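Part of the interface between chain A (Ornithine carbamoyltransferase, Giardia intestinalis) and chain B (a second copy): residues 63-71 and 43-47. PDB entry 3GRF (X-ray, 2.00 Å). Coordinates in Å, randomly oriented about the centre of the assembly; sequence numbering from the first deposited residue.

Chain A 63-71: ETAMTRLGG
Chain B, residues 43-47: ANKTL

The C-terminal part of a helix in chain A, entering from before E63(A), packs against a segment of chain B that turns at N44(B), in left-handed conformation, extends from K45(B) and is a strand from T46(B). The chains run in opposite senses: the CA atoms of R68(A) and N44(B) lie 4.6 Å apart, and those of T64(A) and T46(B) 6.3 Å apart. Together the stretches bury 276 Å².

Nonpolar contact centres on methyl groups. T46(B), in extended conformation (phi/psi -127/148) with chi1 at 108°, directs its CA-to-CB bond toward the helix. Its CG2 lies 3.6 Å from T64(A) CG2 and 3.7 Å from T67(A) CB, bridging residues almost one turn apart. T64(A) and T67(A) both adopt the m rotamer, and T67(A) CG2 also lies 3.7 Å from the backbone O of K45(B). Threonine suits these buried positions because its short branched side chain offers a methyl for packing; T64(A) OG1 is hydrogen-bonded elsewhere in the structure. K45(B) (-109/148) points its CA-to-CB bond away from the helix, so its contribution comes mainly from the backbone.

Polar contact gathers at the C-terminal end of the helix, where T67(A) O receives only a weak hydrogen bond within the stretch, from G70(A) N (3.1 Å), and R68(A) O receives none. N44(B) has a left-handed backbone (64/10), chi1 m and chi2 -76°, and its side-chain end approaches the carbonyls of T67(A) and R68(A). The amide is probably turned over in the model; as built, OD1 lies 2.9 Å from T67(A) O. A CA-H...O contact adds to this approach, N44(B) CA lying 3.5 Å from T67(A) O.

R68(A) (m, t, p) sends its CA-to-CB bond away. Beyond it, G70(A) leaves the helix at 100/17, where a CB would jam against the preceding carbonyl O, and G71(A) N bonds M66(A) O at 2.8 Å.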

ATOM      1  N   GLU A  63      -6.987   5.713  -4.022  1.00 24.52           N
ATOM      2  CA  GLU A  63      -5.621   5.329  -4.306  1.00 32.69           C
ATOM      3  C   GLU A  63      -5.315   5.636  -5.803  1.00 31.68           C
ATOM      4  O   GLU A  63      -4.261   6.176  -6.141  1.00 33.54           O
ATOM      5  CB  GLU A  63      -5.415   3.827  -3.952  1.00 26.98           C
ATOM      6  CG  GLU A  63      -4.177   3.573  -3.063  1.00 38.20           C
ATOM      7  CD  GLU A  63      -4.076   2.189  -2.449  1.00 29.41           C
ATOM      8  OE1 GLU A  63      -5.062   1.707  -1.807  1.00 34.64           O
ATOM      9  OE2 GLU A  63      -2.985   1.596  -2.556  1.00 35.50           O
ATOM     10  N   THR A  64      -6.268   5.318  -6.680  1.00 32.60           N
ATOM     11  CA  THR A  64      -6.164   5.605  -8.107  1.00 29.88           C
ATOM     12  C   THR A  64      -6.183   7.105  -8.386  1.00 28.58           C
ATOM     13  O   THR A  64      -5.437   7.584  -9.276  1.00 30.08           O
ATOM     14  CB  THR A  64      -7.298   4.883  -8.890  1.00 24.06           C
ATOM     15  OG1 THR A  64      -7.232   3.513  -8.587  1.00 27.98           O
ATOM     16  CG2 THR A  64      -7.089   5.008 -10.443  1.00 20.33           C
ATOM     17  N   ALA A  65      -7.023   7.847  -7.641  1.00 27.80           N
ATOM     18  CA  ALA A  65      -7.149   9.299  -7.841  1.00 24.81           C
ATOM     19  C   ALA A  65      -5.805   9.922  -7.638  1.00 30.70           C
ATOM     20  O   ALA A  65      -5.375  10.726  -8.466  1.00 25.72           O
ATOM     21  CB  ALA A  65      -8.198   9.928  -6.913  1.00 31.84           C
ATOM     22  N   MET A  66      -5.089   9.496  -6.591  1.00 28.31           N
ATOM     23  CA  MET A  66      -3.797  10.126  -6.287  1.00 29.41           C
ATOM     24  C   MET A  66      -2.774   9.814  -7.318  1.00 27.81           C
ATOM     25  O   MET A  66      -2.019  10.691  -7.703  1.00 25.79           O
ATOM     26  CB  MET A  66      -3.270   9.765  -4.891  1.00 27.41           C
ATOM     27  CG  MET A  66      -4.108  10.301  -3.716  1.00 29.95           C
ATOM     28  SD  MET A  66      -4.121  12.109  -3.547  1.00 28.16           S
ATOM     29  CE  MET A  66      -2.397  12.370  -3.227  1.00 28.06           C
ATOM     30  N   THR A  67      -2.732   8.570  -7.786  1.00 23.92           N
ATOM     31  CA  THR A  67      -1.812   8.194  -8.889  1.00 24.68           C
ATOM     32  C   THR A  67      -2.072   9.037 -10.122  1.00 27.09           C
ATOM     33  O   THR A  67      -1.139   9.465 -10.823  1.00 27.57           O
ATOM     34  CB  THR A  67      -1.966   6.708  -9.230  1.00 27.72           C
ATOM     35  OG1 THR A  67      -1.719   5.949  -8.036  1.00 20.50           O
ATOM     36  CG2 THR A  67      -0.975   6.266 -10.326  1.00 20.71           C
ATOM     37  N   ARG A  68      -3.338   9.299 -10.404  1.00 24.59           N
ATOM     38  CA  ARG A  68      -3.690  10.064 -11.625  1.00 30.14           C
ATOM     39  C   ARG A  68      -3.298  11.525 -11.587  1.00 30.25           C
ATOM     40  O   ARG A  68      -3.192  12.179 -12.625  1.00 27.73           O
ATOM     41  CB  ARG A  68      -5.164   9.901 -11.944  1.00 23.10           C
ATOM     42  CG  ARG A  68      -5.437   8.523 -12.545  1.00 29.00           C
ATOM     43  CD  ARG A  68      -6.915   8.261 -12.681  1.00 44.65           C
ATOM     44  NE  ARG A  68      -7.526   8.920 -13.843  1.00 45.17           N
ATOM     45  CZ  ARG A  68      -7.780   8.337 -15.015  1.00 45.73           C
ATOM     46  NH1 ARG A  68      -7.439   7.079 -15.218  1.00 35.68           N
ATOM     47  NH2 ARG A  68      -8.361   9.033 -16.002  1.00 38.98           N
ATOM     48  N   LEU A  69      -3.131  12.019 -10.356  1.00 26.62           N
ATOM     49  CA  LEU A  69      -2.780  13.388 -10.019  1.00 25.57           C
ATOM     50  C   LEU A  69      -1.292  13.425  -9.792  1.00 26.28           C
ATOM     51  O   LEU A  69      -0.722  14.491  -9.741  1.00 30.49           O
ATOM     52  CB  LEU A  69      -3.507  13.791  -8.739  1.00 26.16           C
ATOM     53  CG  LEU A  69      -4.763  14.658  -8.663  1.00 28.06           C
ATOM     54  CD1 LEU A  69      -5.404  15.010  -9.967  1.00 27.41           C
ATOM     55  CD2 LEU A  69      -5.761  14.006  -7.720  1.00 41.88           C
ATOM     56  N   GLY A  70      -0.677  12.246  -9.621  1.00 26.23           N
ATOM     57  CA  GLY A  70       0.784  12.077  -9.605  1.00 24.59           C
ATOM     58  C   GLY A  70       1.393  11.969  -8.228  1.00 30.84           C
ATOM     59  O   GLY A  70       2.608  12.142  -8.056  1.00 28.37           O
ATOM     60  N   GLY A  71       0.542  11.686  -7.249  1.00 22.04           N
ATOM     61  CA  GLY A  71       0.938  11.666  -5.854  1.00 27.81           C
ATOM     62  C   GLY A  71       0.683  10.240  -5.399  1.00 19.86           C
ATOM     63  O   GLY A  71       0.744   9.309  -6.220  1.00 25.77           O
TER
ATOM     64  N   ALA B  43       3.211   5.807 -16.361  1.00 19.09           N
ATOM     65  CA  ALA B  43       3.033   7.015 -15.590  1.00 24.57           C
ATOM     66  C   ALA B  43       1.539   7.230 -15.386  1.00 31.14           C
ATOM     67  O   ALA B  43       0.776   7.109 -16.339  1.00 32.79           O
ATOM     68  CB  ALA B  43       3.644   8.218 -16.344  1.00 25.82           C
ATOM     69  N   ASN B  44       1.132   7.544 -14.138  1.00 29.47           N
ATOM     70  CA  ASN B  44      -0.272   7.819 -13.751  1.00 28.15           C
ATOM     71  C   ASN B  44      -1.270   6.690 -13.892  1.00 27.46           C
ATOM     72  O   ASN B  44      -2.515   6.890 -13.797  1.00 25.82           O
ATOM     73  CB  ASN B  44      -0.818   9.065 -14.426  1.00 25.34           C
ATOM     74  CG  ASN B  44       0.025  10.276 -14.143  1.00 33.84           C
ATOM     75  OD1 ASN B  44      -0.033  10.845 -13.060  1.00 29.91           O
ATOM     76  ND2 ASN B  44       0.871  10.629 -15.090  1.00 23.79           N
ATOM     77  N   LYS B  45      -0.747   5.504 -14.166  1.00 24.37           N
ATOM     78  CA  LYS B  45      -1.629   4.374 -14.457  1.00 30.30           C
ATOM     79  C   LYS B  45      -1.524   3.476 -13.274  1.00 23.59           C
ATOM     80  O   LYS B  45      -0.472   3.472 -12.624  1.00 26.95           O
ATOM     81  CB  LYS B  45      -1.213   3.654 -15.744  1.00 30.84           C
ATOM     82  CG  LYS B  45      -1.620   4.455 -17.006  1.00 38.54           C
ATOM     83  CD  LYS B  45      -0.940   3.906 -18.250  1.00 49.26           C
ATOM     84  CE  LYS B  45      -1.281   4.750 -19.484  1.00 48.37           C
ATOM     85  NZ  LYS B  45      -2.561   4.294 -20.095  1.00 52.44           N
ATOM     86  N   THR B  46      -2.585   2.740 -12.906  1.00 27.26           N
ATOM     87  CA  THR B  46      -2.515   1.865 -11.710  1.00 25.63           C
ATOM     88  C   THR B  46      -2.924   0.444 -11.998  1.00 22.73           C
ATOM     89  O   THR B  46      -3.762   0.172 -12.860  1.00 22.63           O
ATOM     90  CB  THR B  46      -3.325   2.411 -10.484  1.00 38.39           C
ATOM     91  OG1 THR B  46      -4.495   1.594 -10.293  1.00 28.21           O
ATOM     92  CG2 THR B  46      -3.721   3.854 -10.735  1.00 20.39           C
ATOM     93  N   LEU B  47      -2.293  -0.453 -11.259  1.00 26.94           N
ATOM     94  CA  LEU B  47      -2.639  -1.832 -11.303  1.00 19.84           C
ATOM     95  C   LEU B  47      -3.359  -2.187 -10.004  1.00 29.49           C
ATOM     96  O   LEU B  47      -2.951  -1.802  -8.916  1.00 23.16           O
ATOM     97  CB  LEU B  47      -1.371  -2.682 -11.509  1.00 25.24           C
ATOM     98  CG  LEU B  47      -1.339  -4.054 -10.819  1.00 23.99           C
ATOM     99  CD1 LEU B  47      -2.224  -4.994 -11.607  1.00 26.48           C
ATOM    100  CD2 LEU B  47       0.076  -4.662 -10.625  1.00 19.22           C
TER